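Local coordinates for pyruvate kinase (Pseudomonas aeruginosa, PDB 6QXL), which probably catalyses the last step of glycolysis, interconverting phosphoenolpyruvate plus ADP and pyruvate plus ATP, and binds magnesium and glucose-6-phosphate as a homotetramer, at residues I84-Q87 with V88-F92; I180-A183 with A184-L188; Q264-I267 with I268-R272; A430-A433 with E434-S437. All coordinates share one frame; numbering follows the deposited sequence.

Interaction 1. Residues I84-Q87 with V88-F92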
loop_
_atom_site.group_PDB
_atom_site.type_symbol
_atom_site.label_atom_id
_atom_site.label_comp_id
_atom_site.label_asym_id
_atom_site.label_seq_id
_atom_site.Cartn_x
_atom_site.Cartn_y
_atom_site.Cartn_z
ATOM N N ILE A 84 -24.515 53.084 -6.316
ATOM C CA ILE A 84 -24.265 53.756 -5.042
ATOM C C ILE A 84 -23.013 53.168 -4.409
ATOM O O ILE A 84 -22.521 52.127 -4.820
ATOM C CB ILE A 84 -25.443 53.631 -4.032
ATOM C CG1 ILE A 84 -25.712 52.139 -3.697
ATOM C CG2 ILE A 84 -26.706 54.260 -4.576
ATOM C CD1 ILE A 84 -26.431 51.907 -2.384
ATOM N N GLU A 85 -22.534 53.830 -3.372
ATOM C CA GLU A 85 -21.392 53.394 -2.591
ATOM C C GLU A 85 -21.783 53.335 -1.133
ATOM O O GLU A 85 -22.388 54.255 -0.622
ATOM C CB GLU A 85 -20.235 54.396 -2.782
ATOM C CG GLU A 85 -19.280 54.049 -3.915
ATOM C CD GLU A 85 -18.246 52.993 -3.533
ATOM O OE1 GLU A 85 -17.620 52.480 -4.496
ATOM O OE2 GLU A 85 -17.962 52.744 -2.316
ATOM N N LEU A 86 -21.403 52.261 -0.457
ATOM C CA LEU A 86 -21.782 52.016 0.936
ATOM C C LEU A 86 -20.564 51.835 1.792
ATOM O O LEU A 86 -19.586 51.232 1.357
ATOM C CB LEU A 86 -22.676 50.773 1.074
ATOM C CG LEU A 86 -24.072 50.809 0.484
ATOM C CD1 LEU A 86 -24.674 49.395 0.454
ATOM C CD2 LEU A 86 -24.930 51.748 1.331
ATOM N N GLN A 87 -20.652 52.368 3.016
ATOM C CA GLN A 87 -19.569 52.315 3.984
ATOM C C GLN A 87 -19.963 51.411 5.151
ATOM O O GLN A 87 -21.138 51.238 5.478
ATOM C CB GLN A 87 -19.235 53.693 4.486
ATOM C CG GLN A 87 -18.767 54.618 3.384
ATOM C CD GLN A 87 -18.283 55.945 3.929
ATOM O OE1 GLN A 87 -17.712 56.060 5.041
ATOM N NE2 GLN A 87 -18.476 57.000 3.125
ATOM N N VAL A 88 -18.944 50.872 5.802
ATOM C CA VAL A 88 -19.153 50.022 6.952
ATOM C C VAL A 88 -19.962 50.796 7.996
ATOM O O VAL A 88 -19.712 51.969 8.232
ATOM C CB VAL A 88 -17.813 49.532 7.548
ATOM C CG1 VAL A 88 -18.078 48.635 8.770
ATOM C CG2 VAL A 88 -17.026 48.773 6.448
ATOM N N GLY A 89 -20.975 50.139 8.566
ATOM C CA GLY A 89 -21.835 50.747 9.572
ATOM C C GLY A 89 -23.086 51.402 9.027
ATOM O O GLY A 89 -24.030 51.634 9.791
ATOM N N ASP A 90 -23.128 51.675 7.719
ATOM C CA ASP A 90 -24.316 52.236 7.092
ATOM C C ASP A 90 -25.516 51.308 7.240
ATOM O O ASP A 90 -25.381 50.092 7.401
ATOM C CB ASP A 90 -24.106 52.500 5.593
ATOM C CG ASP A 90 -23.141 53.649 5.312
ATOM O OD1 ASP A 90 -22.524 54.149 6.284
ATOM O OD2 ASP A 90 -22.982 54.020 4.122
ATOM N N LYS A 91 -26.702 51.900 7.179
ATOM C CA LYS A 91 -27.952 51.162 7.225
ATOM C C LYS A 91 -28.510 51.057 5.821
ATOM O O LYS A 91 -28.371 51.981 5.004
ATOM C CB LYS A 91 -28.952 51.858 8.115
ATOM C CG LYS A 91 -28.468 52.088 9.542
ATOM C CD LYS A 91 -28.136 50.809 10.318
ATOM C CE LYS A 91 -27.943 51.239 11.785
ATOM N NZ LYS A 91 -27.468 50.079 12.530
ATOM N N PHE A 92 -29.113 49.913 5.522
ATOM C CA PHE A 92 -29.610 49.662 4.189
ATOM C C PHE A 92 -30.761 48.675 4.227
ATOM O O PHE A 92 -30.787 47.784 5.070
ATOM C CB PHE A 92 -28.492 49.174 3.279
ATOM C CG PHE A 92 -28.826 49.218 1.832
ATOM C CD1 PHE A 92 -28.772 50.425 1.162
ATOM C CD2 PHE A 92 -29.241 48.082 1.148
ATOM C CE1 PHE A 92 -29.125 50.497 -0.193
ATOM C CE2 PHE A 92 -29.580 48.144 -0.192
ATOM C CZ PHE A 92 -29.516 49.361 -0.866
#
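Asp90 reaches back to the backbone of Gln87 across a type II beta turn, Gln87 to Asp90, which links strand 83-86 to strand 91-95 in the mostly beta domain inserted into the TIM barrel of pyruvate kinase, after barrel strand 64-68. Two bonds close the turn. Asp90 N donates to Gln87 O over 3.0 Å, the bond defining the turn, and the carboxylate returns the grip: Gln87 N gives its hydrogen to Asp90 OD2 at 3.1 Å, nearly straight at 167°. The amide meets that oxygen from above the carboxylate plane, 74° out of it. CG of Asp90, anti to its carbonyl carbon, swings back toward Gln87, so that OD2 reaches Gln87 N. Gly89, the third residue of the turn, has the positive phi that a type II turn requires there and that glycine adopts readily.

Further from the turn the contact becomes apolar. Phe92, with CG anti to its own N (chi1 -165°), extends its ring across to Ile84 and Leu86. Leu86 crosses it at about a right angle, placing CD1 over one face, 4.3 Å above the plane and displaced toward the rim, while its CD2 lies 4.1 Å from Phe92 CD1. Met134 of strand 132-139 touches both Leu86 and Phe92, and Phe94 meets the Phe92 ring edge-to-face. Ile84 comes at the ring from the direction opposite to Phe92 itself, and its terminal methyl CD1 stops 3.7 Å from Phe92 CE1.

Interaction 2. Residues I180-A183 with A184-L188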
loop_
_atom_site.group_PDB
_atom_site.type_symbol
_atom_site.label_atom_id
_atom_site.label_comp_id
_atom_site.label_asym_id
_atom_site.label_seq_id
_atom_site.Cartn_x
_atom_site.Cartn_y
_atom_site.Cartn_z
ATOM N N ILE A 180 -33.690 26.937 -22.290
ATOM C CA ILE A 180 -33.538 25.536 -22.666
ATOM C C ILE A 180 -33.937 25.345 -24.134
ATOM O O ILE A 180 -33.237 24.676 -24.900
ATOM C CB ILE A 180 -34.327 24.594 -21.735
ATOM C CG1 ILE A 180 -33.591 24.481 -20.390
ATOM C CG2 ILE A 180 -34.429 23.211 -22.332
ATOM C CD1 ILE A 180 -34.329 23.738 -19.287
ATOM N N LYS A 181 -35.050 25.951 -24.517
ATOM C CA LYS A 181 -35.510 25.913 -25.915
ATOM C C LYS A 181 -34.502 26.594 -26.828
ATOM O O LYS A 181 -34.183 26.090 -27.897
ATOM C CB LYS A 181 -36.888 26.539 -26.070
ATOM C CG LYS A 181 -37.960 25.667 -25.412
ATOM C CD LYS A 181 -39.326 26.307 -25.321
ATOM C CE LYS A 181 -40.204 25.483 -24.393
ATOM N NZ LYS A 181 -41.672 25.547 -24.669
ATOM N N LEU A 182 -33.988 27.721 -26.390
ATOM C CA LEU A 182 -32.970 28.416 -27.161
ATOM C C LEU A 182 -31.731 27.542 -27.346
ATOM O O LEU A 182 -31.157 27.508 -28.427
ATOM C CB LEU A 182 -32.605 29.739 -26.490
ATOM C CG LEU A 182 -31.459 30.505 -27.122
ATOM C CD1 LEU A 182 -31.701 30.775 -28.597
ATOM C CD2 LEU A 182 -31.187 31.801 -26.411
ATOM N N ALA A 183 -31.330 26.835 -26.295
ATOM C CA ALA A 183 -30.160 25.971 -26.364
ATOM C C ALA A 183 -30.378 24.837 -27.356
ATOM O O ALA A 183 -29.515 24.574 -28.209
ATOM C CB ALA A 183 -29.817 25.419 -24.990
ATOM N N ALA A 184 -31.536 24.191 -27.259
ATOM C CA ALA A 184 -31.903 23.149 -28.219
ATOM C C ALA A 184 -31.895 23.677 -29.656
ATOM O O ALA A 184 -31.361 23.030 -30.559
ATOM C CB ALA A 184 -33.263 22.555 -27.869
ATOM N N ASP A 185 -32.436 24.877 -29.843
ATOM C CA ASP A 185 -32.516 25.495 -31.165
ATOM C C ASP A 185 -31.133 25.789 -31.733
ATOM O O ASP A 185 -30.937 25.705 -32.929
ATOM C CB ASP A 185 -33.372 26.773 -31.100
ATOM C CG ASP A 185 -33.674 27.376 -32.464
ATOM O OD1 ASP A 185 -34.281 26.647 -33.277
ATOM O OD2 ASP A 185 -33.276 28.569 -32.712
ATOM N N MET A 186 -30.178 26.122 -30.875
ATOM C CA MET A 186 -28.809 26.409 -31.313
ATOM C C MET A 186 -27.942 25.166 -31.435
ATOM O O MET A 186 -26.783 25.284 -31.822
ATOM C CB MET A 186 -28.140 27.377 -30.329
ATOM C CG MET A 186 -28.759 28.764 -30.261
ATOM S SD MET A 186 -28.108 29.694 -28.868
ATOM C CE MET A 186 -26.523 30.161 -29.550
ATOM N N ASP A 187 -28.485 23.983 -31.111
ATOM C CA ASP A 187 -27.718 22.713 -31.105
ATOM C C ASP A 187 -26.503 22.773 -30.190
ATOM O O ASP A 187 -25.398 22.387 -30.567
ATOM C CB ASP A 187 -27.261 22.303 -32.526
ATOM C CG ASP A 187 -28.364 21.701 -33.340
ATOM O OD1 ASP A 187 -29.525 21.495 -32.844
ATOM O OD2 ASP A 187 -28.025 21.393 -34.498
ATOM N N LEU A 188 -26.703 23.283 -28.982
ATOM C CA LEU A 188 -25.605 23.385 -28.040
ATOM C C LEU A 188 -25.164 21.997 -27.587
ATOM O O LEU A 188 -25.979 21.085 -27.448
ATOM C CB LEU A 188 -26.006 24.242 -26.840
ATOM C CG LEU A 188 -26.318 25.718 -27.110
ATOM C CD1 LEU A 188 -26.495 26.450 -25.800
ATOM C CD2 LEU A 188 -25.234 26.385 -27.949
#
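Leu188 folds back against Ala183 where helix 174-185 ends, and this is the compact side of the contact. Leu188 CD1 packs on the methyl CB of Ala183 at 3.6 Å, while Leu188 N donates to Ala183 O at 3.2 Å in an almost straight bond (172°). Met186 N also approaches that oxygen, but only weakly; its better acceptor is Leu182 O, 3.0 Å away. Ahead of these, Ala184 N to Ile180 O, 2.9 Å, is an ordinary helical bond. Buried Ile180 turns toward Leu208 and Leu209 of helix 199-211. A second apolar contact joins Leu182 and Met186, whose side chains slant across each other. Leu182 CG is anti to the backbone N (chi1 175°), bringing CD1 to 3.8 Å from Met186 SD; both residues also touch helix 42-58.

The open side belongs to the exposed Lys181, Asp185 and Asp187, yet Asp185 OD2 is held by a salt bridge to Arg46, and Arg53 bonds to the carbonyls of Met186 and Asp187.

Asp187 has positive phi (57°), and its N bonds to Ala184 O at 3.1 Å. Together with the Leu188 to Ala183 bond and the apolar contact of their side chains, this is a Schellman motif, closing a helix of the barrel domain just before strand 190-193.

Interaction 3. Residues Q264-I267 with I268-R272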
loop_
_atom_site.group_PDB
_atom_site.type_symbol
_atom_site.label_atom_id
_atom_site.label_comp_id
_atom_site.label_asym_id
_atom_site.label_seq_id
_atom_site.Cartn_x
_atom_site.Cartn_y
_atom_site.Cartn_z
ATOM N N GLN A 264 -13.814 20.791 -3.319
ATOM C CA GLN A 264 -13.344 20.738 -4.683
ATOM C C GLN A 264 -12.762 19.362 -4.985
ATOM O O GLN A 264 -13.091 18.741 -5.997
ATOM C CB GLN A 264 -12.306 21.821 -4.988
ATOM C CG GLN A 264 -11.785 21.767 -6.423
ATOM C CD GLN A 264 -10.729 22.812 -6.709
ATOM O OE1 GLN A 264 -10.937 23.994 -6.515
ATOM N NE2 GLN A 264 -9.595 22.380 -7.230
ATOM N N LYS A 265 -11.926 18.869 -4.079
ATOM C CA LYS A 265 -11.290 17.579 -4.288
ATOM C C LYS A 265 -12.292 16.437 -4.255
ATOM O O LYS A 265 -12.192 15.510 -5.079
ATOM C CB LYS A 265 -10.154 17.370 -3.300
ATOM C CG LYS A 265 -8.878 18.097 -3.718
ATOM C CD LYS A 265 -7.983 18.468 -2.558
ATOM C CE LYS A 265 -6.502 18.680 -2.964
ATOM N NZ LYS A 265 -6.253 19.908 -3.792
ATOM N N LYS A 266 -13.271 16.516 -3.357
ATOM C CA LYS A 266 -14.274 15.478 -3.286
ATOM C C LYS A 266 -15.124 15.433 -4.546
ATOM O O LYS A 266 -15.324 14.365 -5.133
ATOM C CB LYS A 266 -15.158 15.655 -2.036
ATOM C CG LYS A 266 -16.175 14.524 -1.833
ATOM C CD LYS A 266 -16.263 13.965 -0.366
ATOM C CE LYS A 266 -17.079 14.758 0.624
ATOM N NZ LYS A 266 -17.227 13.852 1.778
ATOM N N ILE A 267 -15.577 16.599 -4.996
ATOM C CA ILE A 267 -16.433 16.658 -6.172
ATOM C C ILE A 267 -15.713 16.053 -7.386
ATOM O O ILE A 267 -16.280 15.244 -8.104
ATOM C CB ILE A 267 -16.861 18.096 -6.475
ATOM C CG1 ILE A 267 -17.779 18.642 -5.386
ATOM C CG2 ILE A 267 -17.571 18.165 -7.818
ATOM C CD1 ILE A 267 -17.870 20.154 -5.371
ATOM N N ILE A 268 -14.464 16.445 -7.606
ATOM C CA ILE A 268 -13.724 15.949 -8.752
ATOM C C ILE A 268 -13.609 14.434 -8.678
ATOM O O ILE A 268 -13.894 13.734 -9.651
ATOM C CB ILE A 268 -12.338 16.599 -8.830
ATOM C CG1 ILE A 268 -12.481 18.057 -9.222
ATOM C CG2 ILE A 268 -11.451 15.867 -9.820
ATOM C CD1 ILE A 268 -11.240 18.883 -8.970
ATOM N N LEU A 269 -13.213 13.926 -7.519
ATOM C CA LEU A 269 -13.029 12.495 -7.356
ATOM C C LEU A 269 -14.344 11.726 -7.530
ATOM O O LEU A 269 -14.404 10.741 -8.262
ATOM C CB LEU A 269 -12.418 12.201 -6.002
ATOM C CG LEU A 269 -12.148 10.722 -5.700
ATOM C CD1 LEU A 269 -10.989 10.174 -6.558
ATOM C CD2 LEU A 269 -11.882 10.540 -4.215
ATOM N N HIS A 270 -15.406 12.178 -6.875
ATOM C CA HIS A 270 -16.678 11.473 -6.992
ATOM C C HIS A 270 -17.216 11.530 -8.413
ATOM O O HIS A 270 -17.773 10.553 -8.907
ATOM C CB HIS A 270 -17.695 11.995 -5.984
ATOM C CG HIS A 270 -17.431 11.541 -4.579
ATOM N ND1 HIS A 270 -18.431 11.309 -3.671
ATOM C CD2 HIS A 270 -16.268 11.257 -3.938
ATOM C CE1 HIS A 270 -17.902 10.939 -2.519
ATOM N NE2 HIS A 270 -16.588 10.901 -2.655
ATOM N N ALA A 271 -17.017 12.649 -9.095
ATOM C CA ALA A 271 -17.405 12.744 -10.498
ATOM C C ALA A 271 -16.704 11.680 -11.325
ATOM O O ALA A 271 -17.359 10.907 -12.044
ATOM C CB ALA A 271 -17.118 14.126 -11.044
ATOM N N ARG A 272 -15.384 11.606 -11.205
ATOM C CA ARG A 272 -14.623 10.634 -11.985
ATOM C C ARG A 272 -15.037 9.200 -11.646
ATOM O O ARG A 272 -15.165 8.361 -12.532
ATOM C CB ARG A 272 -13.119 10.825 -11.786
ATOM C CG ARG A 272 -12.583 12.138 -12.306
ATOM C CD ARG A 272 -11.146 12.420 -11.913
ATOM N NE ARG A 272 -10.261 11.399 -12.401
ATOM C CZ ARG A 272 -9.444 10.632 -11.673
ATOM N NH1 ARG A 272 -9.301 10.817 -10.360
ATOM N NH2 ARG A 272 -8.723 9.693 -12.291
#
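Lys266 lies alongside His270, one turn further on in helix 260-273, an outer helix of the TIM barrel between strands 243-247 and 277-281. The first kind of interaction is CH-pi: Lys266 CG sits over one face of the imidazole, 3.9 Å from the ring centroid and 17° off its normal. CG is anti to the backbone N of Lys266 (chi1 -175°), which carries the chain outward alongside the ring, with CG over its face.

The polar ends find partners beyond this helix. Those of this pair are held by helix 231-239, Lys266 NZ by a salt bridge to Asp231 and His270 ND1 by a hydrogen bond with Asp235. Gln264 bonds through its amide oxygen to Arg248, and Lys265 NZ makes a salt bridge to Asp308 and a hydrogen bond to Asn304 of a second subunit.

Apolar packing occupies the barrel-facing side. Gln264 and Ile268 point the same way, the aliphatic CG of Gln264 lying 3.9 Å from Ile268 CD1. Ile267 rests on Val244 and Val246, and Ile268 on Val278 and Thr280.

Backbone bonds of the i to i+4 kind make up the last group. Ile268 N to Gln264 O and Leu269 N to Lys265 O are each 3.1 Å, and Ala271 N to Ile267 O is 2.9 Å. The shortest is His270 N to Lys266 O, 2.8 Å, its donor nearly in line with the C=O bond.

Interaction 4. Residues A430-A433 with E434-S437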
loop_
_atom_site.group_PDB
_atom_site.type_symbol
_atom_site.label_atom_id
_atom_site.label_comp_id
_atom_site.label_asym_id
_atom_site.label_seq_id
_atom_site.Cartn_x
_atom_site.Cartn_y
_atom_site.Cartn_z
ATOM N N ALA A 430 -18.316 3.720 -44.020
ATOM C CA ALA A 430 -18.151 4.060 -45.426
ATOM C C ALA A 430 -16.822 3.594 -45.999
ATOM O O ALA A 430 -16.360 4.155 -46.972
ATOM C CB ALA A 430 -18.301 5.566 -45.605
ATOM N N LEU A 431 -16.220 2.555 -45.421
ATOM C CA LEU A 431 -14.978 2.003 -45.939
ATOM C C LEU A 431 -15.085 0.482 -46.075
ATOM O O LEU A 431 -15.891 -0.145 -45.390
ATOM C CB LEU A 431 -13.823 2.348 -45.006
ATOM C CG LEU A 431 -13.180 3.732 -45.262
ATOM C CD1 LEU A 431 -12.166 4.075 -44.183
ATOM C CD2 LEU A 431 -12.496 3.854 -46.599
ATOM N N PRO A 432 -14.263 -0.110 -46.944
ATOM C CA PRO A 432 -14.169 -1.575 -46.943
ATOM C C PRO A 432 -13.621 -2.098 -45.604
ATOM O O PRO A 432 -12.483 -1.754 -45.213
ATOM C CB PRO A 432 -13.198 -1.886 -48.092
ATOM C CG PRO A 432 -12.435 -0.604 -48.324
ATOM C CD PRO A 432 -13.369 0.507 -47.941
ATOM N N ALA A 433 -14.424 -2.912 -44.914
ATOM C CA ALA A 433 -14.080 -3.410 -43.586
ATOM C C ALA A 433 -12.603 -3.734 -43.351
ATOM O O ALA A 433 -12.027 -3.375 -42.343
ATOM C CB ALA A 433 -14.955 -4.598 -43.217
ATOM N N GLU A 434 -11.985 -4.407 -44.286
ATOM C CA GLU A 434 -10.582 -4.840 -44.145
ATOM C C GLU A 434 -9.580 -3.701 -44.185
ATOM O O GLU A 434 -8.427 -3.905 -43.827
ATOM C CB GLU A 434 -10.216 -5.915 -45.194
ATOM C CG GLU A 434 -10.114 -5.418 -46.644
ATOM C CD GLU A 434 -11.478 -5.395 -47.375
ATOM O OE1 GLU A 434 -12.562 -5.725 -46.765
ATOM O OE2 GLU A 434 -11.500 -5.035 -48.577
ATOM N N LYS A 435 -9.992 -2.518 -44.631
ATOM C CA LYS A 435 -9.094 -1.356 -44.720
ATOM C C LYS A 435 -9.211 -0.355 -43.557
ATOM O O LYS A 435 -8.409 0.569 -43.472
ATOM C CB LYS A 435 -9.300 -0.639 -46.062
ATOM C CG LYS A 435 -8.808 -1.432 -47.268
ATOM C CD LYS A 435 -8.878 -0.657 -48.560
ATOM C CE LYS A 435 -7.654 0.221 -48.748
ATOM N NZ LYS A 435 -7.774 1.008 -50.014
ATOM N N VAL A 436 -10.189 -0.544 -42.669
ATOM C CA VAL A 436 -10.451 0.384 -41.558
ATOM C C VAL A 436 -9.223 0.624 -40.667
ATOM O O VAL A 436 -8.843 1.762 -40.435
ATOM C CB VAL A 436 -11.639 -0.095 -40.714
ATOM C CG1 VAL A 436 -11.764 0.703 -39.422
ATOM C CG2 VAL A 436 -12.931 -0.019 -41.511
ATOM N N SER A 437 -8.603 -0.431 -40.182
ATOM C CA SER A 437 -7.466 -0.269 -39.270
ATOM C C SER A 437 -6.375 0.597 -39.872
ATOM O O SER A 437 -5.935 1.554 -39.241
ATOM C CB SER A 437 -6.908 -1.619 -38.822
ATOM O OG SER A 437 -7.891 -2.328 -38.084
#
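Glu434 turns its carboxylate back over Pro432, with OE2 3.6 Å from Pro432 CB. Its CG stands between the backbone N and the carbonyl carbon (chi1 71°), and the chain bends again at chi2, -85°, so that the acid doubles back along the preceding residues instead of extending outward.

Lys435 follows, gripped by its backbone: Lys435 N donates to Pro432 O at 2.7 Å with an N-H...O angle of 162°. The aliphatic part of its side chain crosses Pro432 obliquely at its CG, with Lys435 CD 3.6 Å from Pro432 CG.

Val436 belongs to helix 436-446. Its N makes a weak bond to Ala433 O, 3.4 Å long, while CG2 lies against that same oxygen at 3.6 Å and looks toward Leu431, whose CB is 4.3 Å from it. This valine is buried, in contrast to the exposed residues 431-435, and also packs on Tyr464; its side chain is about 8 Å from the bound glucose-6-phosphate.

These are two successive i to i+3 backbone bonds, the second weak, that turn the chain from the loop after strand 421-425 into helix 436-446 in the C-terminal alpha/beta domain of pyruvate kinase, the domain that houses the glucose-6-phosphate pocket.

How the interactions relate
From the N terminus the four contacts follow in series; none nests in or crosses another. Interaction 1 closes the tight turn between strands 83-86 and 91-95, in the beta lobe about 36 Å (centre to centre) from the centre of the chain. Interactions 2 and 3 belong to the barrel: the former ends helix 174-185 ahead of strand 190-193, while the latter runs along helix 260-273 between two later barrel strands. Their centres are about 29 Å apart, on opposite sides of the chain's centre. Interaction 4 then leads into helix 436-446 in the C-terminal domain, about 72 Å from interaction 1 between centres.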